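Side-chain contacts in soluble epoxide hydrolase (Bacillus megaterium, PDB 4INZ), which belongs to the alpha/beta hydrolase fold family, pairing a mixed central beta-sheet and its flanking helices with a helical cap: residues 115-118 against 119-123; 171-174 against 175-178; 182-185 against 186-190; 233-236 against 237-241. The protein carries 1 engineered substitution. All coordinates share one frame; numbering follows the deposited sequence.

Interaction 1 (115-118 against 119-123); sequences WGAG and IGWTF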
loop_
_atom_site.group_PDB
_atom_site.type_symbol
_atom_site.label_atom_id
_atom_site.label_comp_id
_atom_site.label_asym_id
_atom_site.label_seq_id
_atom_site.Cartn_x
_atom_site.Cartn_y
_atom_site.Cartn_z
ATOM N N TRP A 115 1.405 2.888 -1.291
ATOM C CA TRP A 115 0.231 3.769 -1.237
ATOM C C TRP A 115 -0.844 3.183 -0.324
ATOM O O TRP A 115 -1.550 3.916 0.370
ATOM C CB TRP A 115 -0.355 4.056 -2.636
ATOM C CG TRP A 115 -0.085 5.459 -3.101
ATOM C CD1 TRP A 115 0.800 5.851 -4.067
ATOM C CD2 TRP A 115 -0.682 6.660 -2.597
ATOM N NE1 TRP A 115 0.784 7.220 -4.200
ATOM C CE2 TRP A 115 -0.115 7.741 -3.307
ATOM C CE3 TRP A 115 -1.644 6.926 -1.616
ATOM C CZ2 TRP A 115 -0.475 9.067 -3.062
ATOM C CZ3 TRP A 115 -2.006 8.247 -1.379
ATOM C CH2 TRP A 115 -1.420 9.298 -2.097
ATOM N N GLY A 116 -0.970 1.861 -0.331
ATOM C CA GLY A 116 -1.906 1.184 0.549
ATOM C C GLY A 116 -1.612 1.458 2.014
ATOM O O GLY A 116 -2.525 1.507 2.837
ATOM N N ALA A 117 -0.332 1.629 2.332
ATOM C CA ALA A 117 0.093 1.971 3.690
ATOM C C ALA A 117 -0.181 3.442 4.021
ATOM O O ALA A 117 -0.630 3.760 5.117
ATOM C CB ALA A 117 1.570 1.622 3.900
ATOM N N GLY A 118 0.086 4.339 3.078
ATOM C CA GLY A 118 -0.290 5.732 3.254
ATOM C C GLY A 118 -1.770 5.839 3.604
ATOM O O GLY A 118 -2.160 6.533 4.548
ATOM N N ILE A 119 -2.594 5.124 2.846
ATOM C CA ILE A 119 -4.035 5.129 3.062
ATOM C C ILE A 119 -4.394 4.411 4.362
ATOM O O ILE A 119 -5.164 4.923 5.179
ATOM C CB ILE A 119 -4.773 4.466 1.881
ATOM C CG1 ILE A 119 -4.505 5.242 0.584
ATOM C CG2 ILE A 119 -6.279 4.378 2.169
ATOM C CD1 ILE A 119 -4.813 4.452 -0.692
ATOM N N GLY A 120 -3.816 3.231 4.549
ATOM C CA GLY A 120 -4.144 2.378 5.677
ATOM C C GLY A 120 -3.755 2.936 7.034
ATOM O O GLY A 120 -4.523 2.806 7.987
ATOM N N TRP A 121 -2.568 3.535 7.138
ATOM C CA TRP A 121 -2.171 4.192 8.382
ATOM C C TRP A 121 -3.185 5.282 8.696
ATOM O O TRP A 121 -3.678 5.393 9.824
ATOM C CB TRP A 121 -0.783 4.834 8.260
ATOM C CG TRP A 121 0.422 3.915 8.472
ATOM C CD1 TRP A 121 1.321 3.515 7.523
ATOM C CD2 TRP A 121 0.874 3.346 9.713
ATOM N NE1 TRP A 121 2.287 2.712 8.087
ATOM C CE2 TRP A 121 2.036 2.593 9.432
ATOM C CE3 TRP A 121 0.402 3.386 11.030
ATOM C CZ2 TRP A 121 2.736 1.897 10.417
ATOM C CZ3 TRP A 121 1.097 2.691 12.010
ATOM C CH2 TRP A 121 2.253 1.961 11.699
ATOM N N THR A 122 -3.494 6.090 7.686
ATOM C CA THR A 122 -4.439 7.189 7.855
ATOM C C THR A 122 -5.806 6.664 8.304
ATOM O O THR A 122 -6.428 7.215 9.216
ATOM C CB THR A 122 -4.573 8.014 6.562
ATOM O OG1 THR A 122 -3.286 8.527 6.192
ATOM C CG2 THR A 122 -5.537 9.176 6.757
ATOM N N PHE A 123 -6.257 5.585 7.674
ATOM C CA PHE A 123 -7.525 4.967 8.036
ATOM C C PHE A 123 -7.514 4.451 9.477
ATOM O O PHE A 123 -8.488 4.626 10.212
ATOM C CB PHE A 123 -7.866 3.820 7.079
ATOM C CG PHE A 123 -9.137 3.109 7.433
ATOM C CD1 PHE A 123 -10.368 3.640 7.062
ATOM C CD2 PHE A 123 -9.110 1.936 8.171
ATOM C CE1 PHE A 123 -11.547 2.997 7.402
ATOM C CE2 PHE A 123 -10.283 1.286 8.509
ATOM C CZ PHE A 123 -11.507 1.820 8.127
#

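Interaction 2 (171-174 against 175-178); sequences QDYM and ERDN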
loop_
_atom_site.group_PDB
_atom_site.type_symbol
_atom_site.label_atom_id
_atom_site.label_comp_id
_atom_site.label_asym_id
_atom_site.label_seq_id
_atom_site.Cartn_x
_atom_site.Cartn_y
_atom_site.Cartn_z
ATOM N N GLN A 171 3.308 9.828 -17.678
ATOM C CA GLN A 171 2.347 8.840 -18.154
ATOM C C GLN A 171 2.890 8.101 -19.376
ATOM O O GLN A 171 2.875 6.873 -19.422
ATOM C CB GLN A 171 0.977 9.450 -18.463
ATOM C CG GLN A 171 -0.028 8.393 -18.896
ATOM C CD GLN A 171 -1.434 8.925 -19.072
ATOM O OE1 GLN A 171 -1.708 10.099 -18.819
ATOM N NE2 GLN A 171 -2.342 8.053 -19.500
ATOM N N ASP A 172 3.365 8.850 -20.364
ATOM C CA ASP A 172 3.947 8.237 -21.553
ATOM C C ASP A 172 5.149 7.361 -21.181
ATOM O O ASP A 172 5.331 6.273 -21.732
ATOM C CB ASP A 172 4.349 9.303 -22.580
ATOM C CG ASP A 172 5.165 8.735 -23.729
ATOM O OD1 ASP A 172 4.569 8.108 -24.632
ATOM O OD2 ASP A 172 6.406 8.918 -23.734
ATOM N N TYR A 173 5.963 7.829 -20.240
ATOM C CA TYR A 173 7.106 7.040 -19.808
ATOM C C TYR A 173 6.638 5.685 -19.279
ATOM O O TYR A 173 7.252 4.655 -19.545
ATOM C CB TYR A 173 7.904 7.760 -18.719
ATOM C CG TYR A 173 8.955 6.877 -18.102
ATOM C CD1 TYR A 173 8.672 6.118 -16.972
ATOM C CD2 TYR A 173 10.229 6.791 -18.647
ATOM C CE1 TYR A 173 9.622 5.301 -16.406
ATOM C CE2 TYR A 173 11.189 5.975 -18.084
ATOM C CZ TYR A 173 10.882 5.232 -16.963
ATOM O OH TYR A 173 11.836 4.411 -16.394
ATOM N N MET A 174 5.545 5.689 -18.528
ATOM C CA MET A 174 5.062 4.458 -17.913
ATOM C C MET A 174 4.361 3.544 -18.916
ATOM O O MET A 174 4.519 2.321 -18.859
ATOM C CB MET A 174 4.127 4.758 -16.736
ATOM C CG MET A 174 4.814 5.431 -15.551
ATOM S SD MET A 174 6.121 4.419 -14.821
ATOM C CE MET A 174 6.787 5.590 -13.645
ATOM N N GLU A 175 3.597 4.137 -19.834
ATOM C CA GLU A 175 2.757 3.375 -20.763
ATOM C C GLU A 175 3.423 2.942 -22.067
ATOM O O GLU A 175 3.082 1.891 -22.623
ATOM C CB GLU A 175 1.515 4.187 -21.141
ATOM C CG GLU A 175 0.547 4.474 -20.028
ATOM C CD GLU A 175 -0.619 5.311 -20.514
ATOM O OE1 GLU A 175 -1.683 5.280 -19.873
ATOM O OE2 GLU A 175 -0.469 6.000 -21.547
ATOM N N ARG A 176 4.339 3.760 -22.576
ATOM C CA ARG A 176 4.873 3.558 -23.926
ATOM C C ARG A 176 5.511 2.178 -24.096
ATOM O O ARG A 176 6.040 1.603 -23.141
ATOM C CB ARG A 176 5.895 4.649 -24.275
ATOM C CG ARG A 176 7.187 4.549 -23.475
ATOM C CD ARG A 176 8.135 5.736 -23.702
ATOM N NE ARG A 176 9.328 5.622 -22.856
ATOM C CZ ARG A 176 10.319 6.510 -22.804
ATOM N NH1 ARG A 176 10.288 7.606 -23.556
ATOM N NH2 ARG A 176 11.349 6.295 -21.998
ATOM N N ASP A 177 5.439 1.648 -25.313
ATOM C CA ASP A 177 6.081 0.384 -25.651
ATOM C C ASP A 177 5.746 -0.726 -24.667
ATOM O O ASP A 177 6.615 -1.264 -23.974
ATOM C CB ASP A 177 7.587 0.579 -25.772
ATOM C CG ASP A 177 7.943 1.632 -26.796
ATOM O OD1 ASP A 177 7.834 1.336 -28.004
ATOM O OD2 ASP A 177 8.311 2.755 -26.394
ATOM N N ASN A 178 4.465 -1.072 -24.612
ATOM C CA ASN A 178 4.026 -2.171 -23.771
ATOM C C ASN A 178 4.358 -1.917 -22.296
ATOM O O ASN A 178 4.869 -2.792 -21.605
ATOM C CB ASN A 178 4.661 -3.473 -24.277
ATOM C CG ASN A 178 4.092 -4.705 -23.609
ATOM O OD1 ASN A 178 4.822 -5.657 -23.311
ATOM N ND2 ASN A 178 2.783 -4.700 -23.366
HETATM O O HOH W 1 9.528 3.750 -20.595
#

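Interaction 3 (182-185 against 186-190); sequences LRKL and VIDPG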
loop_
_atom_site.group_PDB
_atom_site.type_symbol
_atom_site.label_atom_id
_atom_site.label_comp_id
_atom_site.label_asym_id
_atom_site.label_seq_id
_atom_site.Cartn_x
_atom_site.Cartn_y
_atom_site.Cartn_z
ATOM N N LEU A 182 6.857 0.737 -16.506
ATOM C CA LEU A 182 6.383 -0.105 -15.409
ATOM C C LEU A 182 7.101 -1.453 -15.398
ATOM O O LEU A 182 7.389 -2.007 -14.337
ATOM C CB LEU A 182 4.867 -0.305 -15.505
ATOM C CG LEU A 182 4.024 0.963 -15.357
ATOM C CD1 LEU A 182 2.567 0.705 -15.734
ATOM C CD2 LEU A 182 4.127 1.525 -13.937
ATOM N N ARG A 183 7.386 -1.979 -16.585
ATOM C CA ARG A 183 8.132 -3.232 -16.697
ATOM C C ARG A 183 9.508 -3.110 -16.058
ATOM O O ARG A 183 9.964 -4.013 -15.348
ATOM C CB ARG A 183 8.285 -3.650 -18.162
ATOM C CG ARG A 183 7.036 -4.265 -18.760
ATOM C CD ARG A 183 7.332 -4.948 -20.086
ATOM N NE ARG A 183 7.438 -4.004 -21.197
ATOM C CZ ARG A 183 8.569 -3.724 -21.839
ATOM N NH1 ARG A 183 8.565 -2.856 -22.842
ATOM N NH2 ARG A 183 9.702 -4.319 -21.483
ATOM N N LYS A 184 10.176 -1.995 -16.320
ATOM C CA LYS A 184 11.520 -1.809 -15.803
ATOM C C LYS A 184 11.473 -1.634 -14.295
ATOM O O LYS A 184 12.373 -2.065 -13.580
ATOM C CB LYS A 184 12.190 -0.618 -16.486
ATOM C CG LYS A 184 12.372 -0.829 -17.989
ATOM C CD LYS A 184 13.145 0.304 -18.655
ATOM C CE LYS A 184 13.401 0.005 -20.132
ATOM N NZ LYS A 184 12.145 -0.199 -20.909
ATOM N N LEU A 185 10.395 -1.032 -13.813
ATOM C CA LEU A 185 10.248 -0.755 -12.393
ATOM C C LEU A 185 9.997 -2.024 -11.581
ATOM O O LEU A 185 10.643 -2.248 -10.558
ATOM C CB LEU A 185 9.127 0.264 -12.173
ATOM C CG LEU A 185 8.905 0.808 -10.766
ATOM C CD1 LEU A 185 10.198 1.372 -10.196
ATOM C CD2 LEU A 185 7.810 1.873 -10.794
ATOM N N VAL A 186 9.083 -2.865 -12.054
ATOM C CA VAL A 186 8.619 -4.018 -11.281
ATOM C C VAL A 186 8.920 -5.381 -11.905
ATOM O O VAL A 186 9.291 -6.324 -11.204
ATOM C CB VAL A 186 7.096 -3.923 -11.031
ATOM C CG1 VAL A 186 6.525 -5.275 -10.609
ATOM C CG2 VAL A 186 6.806 -2.859 -9.990
ATOM N N ILE A 187 8.752 -5.496 -13.218
ATOM C CA ILE A 187 8.866 -6.795 -13.870
ATOM C C ILE A 187 10.310 -7.271 -13.974
ATOM O O ILE A 187 10.644 -8.387 -13.573
ATOM C CB ILE A 187 8.251 -6.781 -15.286
ATOM C CG1 ILE A 187 6.758 -6.451 -15.211
ATOM C CG2 ILE A 187 8.475 -8.122 -15.976
ATOM C CD1 ILE A 187 5.996 -7.324 -14.242
ATOM N N ASP A 188 11.166 -6.428 -14.528
ATOM C CA ASP A 188 12.543 -6.833 -14.765
ATOM C C ASP A 188 13.248 -7.350 -13.499
ATOM O O ASP A 188 13.832 -8.428 -13.518
ATOM C CB ASP A 188 13.319 -5.713 -15.460
ATOM C CG ASP A 188 12.823 -5.458 -16.876
ATOM O OD1 ASP A 188 12.072 -6.307 -17.408
ATOM O OD2 ASP A 188 13.186 -4.416 -17.464
ATOM N N PRO A 189 13.175 -6.603 -12.388
ATOM C CA PRO A 189 13.827 -7.122 -11.177
ATOM C C PRO A 189 13.170 -8.377 -10.585
ATOM O O PRO A 189 13.870 -9.243 -10.048
ATOM C CB PRO A 189 13.748 -5.946 -10.194
ATOM C CG PRO A 189 12.760 -4.999 -10.772
ATOM C CD PRO A 189 12.786 -5.190 -12.247
ATOM N N GLY A 190 11.846 -8.477 -10.670
ATOM C CA GLY A 190 11.154 -9.636 -10.133
ATOM C C GLY A 190 11.448 -10.910 -10.909
ATOM O O GLY A 190 11.546 -11.997 -10.340
#

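Interaction 4 (233-236 against 237-241); sequences RKSL and FPLEE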
loop_
_atom_site.group_PDB
_atom_site.type_symbol
_atom_site.label_atom_id
_atom_site.label_comp_id
_atom_site.label_asym_id
_atom_site.label_seq_id
_atom_site.Cartn_x
_atom_site.Cartn_y
_atom_site.Cartn_z
ATOM N N ARG A 233 4.148 20.283 7.836
ATOM C CA ARG A 233 3.020 19.568 8.421
ATOM C C ARG A 233 3.522 18.370 9.219
ATOM O O ARG A 233 4.484 17.719 8.823
ATOM C CB ARG A 233 2.032 19.125 7.335
ATOM C CG ARG A 233 1.751 20.211 6.307
ATOM C CD ARG A 233 0.391 20.063 5.643
ATOM N NE ARG A 233 -0.482 21.169 6.025
ATOM C CZ ARG A 233 -1.712 21.360 5.562
ATOM N NH1 ARG A 233 -2.239 20.514 4.683
ATOM N NH2 ARG A 233 -2.417 22.403 5.983
ATOM N N LYS A 234 2.869 18.088 10.344
ATOM C CA LYS A 234 3.273 16.986 11.214
ATOM C C LYS A 234 2.980 15.613 10.608
ATOM O O LYS A 234 3.699 14.646 10.870
ATOM C CB LYS A 234 2.600 17.098 12.585
ATOM C CG LYS A 234 3.119 18.241 13.458
ATOM C CD LYS A 234 2.057 19.320 13.636
ATOM C CE LYS A 234 2.506 20.403 14.623
ATOM N NZ LYS A 234 2.654 19.886 16.021
ATOM N N SER A 235 1.924 15.518 9.807
ATOM C CA SER A 235 1.569 14.233 9.212
ATOM C C SER A 235 1.346 14.329 7.703
ATOM O O SER A 235 0.936 15.370 7.191
ATOM C CB SER A 235 0.352 13.623 9.915
ATOM O OG SER A 235 -0.744 14.518 9.925
ATOM N N LEU A 236 1.630 13.238 7.000
ATOM C CA LEU A 236 1.519 13.205 5.543
ATOM C C LEU A 236 0.119 13.606 5.071
ATOM O O LEU A 236 -0.037 14.352 4.099
ATOM C CB LEU A 236 1.888 11.814 5.025
ATOM C CG LEU A 236 1.782 11.565 3.521
ATOM C CD1 LEU A 236 2.661 12.535 2.744
ATOM C CD2 LEU A 236 2.157 10.120 3.202
ATOM N N PHE A 237 -0.889 13.098 5.774
ATOM C CA PHE A 237 -2.279 13.493 5.581
ATOM C C PHE A 237 -2.827 13.969 6.928
ATOM O O PHE A 237 -2.369 13.515 7.976
ATOM C CB PHE A 237 -3.093 12.313 5.048
ATOM C CG PHE A 237 -2.521 11.703 3.796
ATOM C CD1 PHE A 237 -2.536 12.403 2.602
ATOM C CD2 PHE A 237 -1.962 10.432 3.816
ATOM C CE1 PHE A 237 -2.002 11.848 1.446
ATOM C CE2 PHE A 237 -1.431 9.866 2.660
ATOM C CZ PHE A 237 -1.451 10.573 1.477
ATOM N N PRO A 238 -3.793 14.900 6.909
ATOM C CA PRO A 238 -4.261 15.511 8.160
ATOM C C PRO A 238 -4.766 14.496 9.180
ATOM O O PRO A 238 -5.568 13.623 8.845
ATOM C CB PRO A 238 -5.408 16.417 7.696
ATOM C CG PRO A 238 -5.049 16.770 6.299
ATOM C CD PRO A 238 -4.431 15.507 5.731
ATOM N N LEU A 239 -4.289 14.622 10.415
ATOM C CA LEU A 239 -4.709 13.749 11.500
ATOM C C LEU A 239 -4.921 14.535 12.787
ATOM O O LEU A 239 -4.186 15.475 13.086
ATOM C CB LEU A 239 -3.674 12.647 11.745
ATOM C CG LEU A 239 -3.594 11.555 10.678
ATOM C CD1 LEU A 239 -2.503 10.540 11.003
ATOM C CD2 LEU A 239 -4.938 10.859 10.540
ATOM N N GLU A 240 -5.931 14.124 13.542
ATOM C CA GLU A 240 -6.241 14.691 14.846
ATOM C C GLU A 240 -5.290 14.148 15.914
ATOM O O GLU A 240 -4.801 14.891 16.761
ATOM C CB GLU A 240 -7.681 14.328 15.218
ATOM C CG GLU A 240 -7.950 12.802 15.281
ATOM C CD GLU A 240 -7.534 12.042 14.014
ATOM O OE1 GLU A 240 -6.620 11.180 14.095
ATOM O OE2 GLU A 240 -8.127 12.295 12.938
ATOM N N GLU A 241 -5.029 12.845 15.861
ATOM C CA GLU A 241 -4.232 12.175 16.884
ATOM C C GLU A 241 -2.826 11.835 16.410
ATOM O O GLU A 241 -2.618 11.522 15.238
ATOM C CB GLU A 241 -4.937 10.898 17.344
ATOM C CG GLU A 241 -5.778 11.085 18.587
ATOM C CD GLU A 241 -4.941 11.511 19.775
ATOM O OE1 GLU A 241 -4.154 10.678 20.278
ATOM O OE2 GLU A 241 -5.060 12.681 20.197
#

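Interaction 1 (115-118 against 119-123)
Trp115 and Ile119 lie one turn apart at the start of helix 115-126, which joins strands 108-112 and 131-137 as a beta-alpha-beta unit; in alpha/beta hydrolases the corresponding helix follows the nucleophile elbow.

Backbone bonds from each residue to the fourth one back set the spacing. Trp121 N reaches Ala117 O at 2.8 Å and is nearly straight (169°), whereas the bond from Gly120 N to Gly116 O, equally short, is more bent. Glycine suits position 120 because, with no CB, it can sit close against the carbonyl of Gly116.

The apolar contacts use two tryptophans differently. Ile119 has CG1 anti to its carbonyl carbon (chi1 -61°), which turns that branch back along the helix. There CG1 meets the edge of the Trp115 ring in its plane, 4.0 Å from CE3, and the two side chains cross at about a right angle. Elsewhere the Trp115 indole packs edge-to-face with Tyr219 and Tyr220. Trp121 instead brings CD1 to 4.1 Å from Ala117 CB, and its large ring packs on Leu134 and Ile250 of the sheet.

The last contact is polar. Thr122 N makes only a weak bond to Gly118 O, but the buried hydroxyl finds the same acceptor: Thr122 OG1 donates to Gly118 O at 2.8 Å, almost in line with its C=O bond (166°).

Interaction 2 (171-174 against 175-178)
Gln171 and Glu175 form the closely fitted part of this turn of helix 169-193. Both chains are extended beyond CG, which carries the amide and the carboxylate out from the backbone to meet, and Gln171 NE2 donates to Glu175 OE1 at 2.9 Å. The bond is almost straight (173°) and uses an N-H in the amide plane, yet it arrives from above the carboxylate plane, 48° out of it. Gln171 CG also lies against the carboxylate, 3.5 Å from Glu175 CD, and both residues lean on Val213 of helix 213-220. Long polar side chains suit a place that is half covered in this way.

On the solvent side the fit is looser. Arg176 has CG between its backbone N and carbonyl carbon (chi1 69°), and its extended chain runs past Asp172 and on towards the Tyr173 ring. Opposite charges approach there without a salt bridge, Asp172 OD2 being 4.1 Å from Arg176 NH1. Arg176 NH2 comes within 3.6 Å of Tyr173 CD2, obliquely to the ring. A water firms up this side: it donates to Tyr173 O at 2.7 Å and accepts from Arg176 NE at 2.9 Å, while resting over one face of the Tyr173 ring towards its rim.

Pairing of side chains four residues apart, here glutamine with glutamate, is a familiar feature of surface helices, and this one precedes a kink in the helix at 177-178.

Interaction 3 (182-185 against 186-190)
Val186 opens the second segment with a regular bond, its N reaching Leu182 O at 3.0 Å. Its CG2 touches the neighbouring Leu185, 4.3 Å from CG, while the valine also packs on Pro48 and on Tyr204 of helix 198-210; a compact, branched apolar residue fits such a half-covered site.

Ile187 comes next. Its N lies 2.9 Å from Arg183 O, but the N-H points well aside (120°), so the bond is weak. The side chain adds an apolar contact: CG1 lies 4.2 Å from Arg183 CG, the two chains crossing at a slant, and Tyr204 and Trp208 help to bury the isoleucine. The arginine's polar end is engaged five and six residues back, at the kink, where NE bonds to Asn178 O and NH1 to Asp177 O.

At Asp188 the helix widens. Its N takes Arg183 O, five residues back, at 2.8 Å and nearly straight (167°), a pi-type turn within helix 169-193 of the cap. Arg183 O thus receives two N-H groups. Asp188 has CG anti to its carbonyl carbon (chi1 -67°), which lays the carboxylate beside the Lys184 chain, pointing the same way, with OD2 3.7 Å from Lys184 CG. The charges themselves stay apart: Lys184 NZ is 5.5 Å from Asp188 OD2, so any attraction is probably modest.

Pro189 has no N-H to offer the preceding turn, and the helix kinks there. In place of a donor it presents its ring, with CD 3.4 Å from Lys184 O and CG close to the carbonyl oxygen of Leu185.

Interaction 4 (233-236 against 237-241)
Ser235 reaches forward to Phe237 in the irregular segment that leads from helix 228-231 towards strand 248-253. Its OG takes the crowded position between backbone N and carbonyl carbon (chi1 55°), which points the hydroxyl forward to the carbonyl two residues on. Ser235 OG donates to Phe237 O at 2.7 Å, coming from above the carbonyl plane, 43° out of it, and not along a lone pair. Leu239 closes over the same hydroxyl, its CB 3.9 Å from Ser235 OG.

Leu236 and Phe237 lie side by side, pointing the same way. In the leucine CG stands opposite the backbone N; in the phenylalanine CG stands opposite the carbonyl carbon, and together these choices bring the branch over the ring. The result is a CH-pi contact, Leu236 CG being 3.9 Å from the centroid of the Phe237 ring and 17° off its normal. A branched leucine suits a flat ring face. Phe237 also packs on Thr122 of helix 115-126, and Ser235 and Leu239 on Tyr143 of helix 142-151, which lays the segment against both helices.

Outside any helix or strand, a serine hydroxyl supplies one of the bonds to the main chain, giving both polar atoms a partner where Ser235 and Phe237 are buried.

How the interactions relate
From the N terminus the four contacts come in series: each joins adjacent segments, so none closes a long loop, and none nests in or crosses another. Interaction 1 belongs to the core, on the helix between strands 108-112 and 131-137. Interactions 2 and 3 follow on one cap helix, 169-193, and touch at the kink, through Arg183, and where Met174 SD meets Leu182 CD2. Interaction 4 lies on the way back to the sheet, its centre about 33 Å from that of interaction 3. It packs on interaction 1 through Phe237, which lies against Trp115 and Thr122, fastening the returning chain to the core helix.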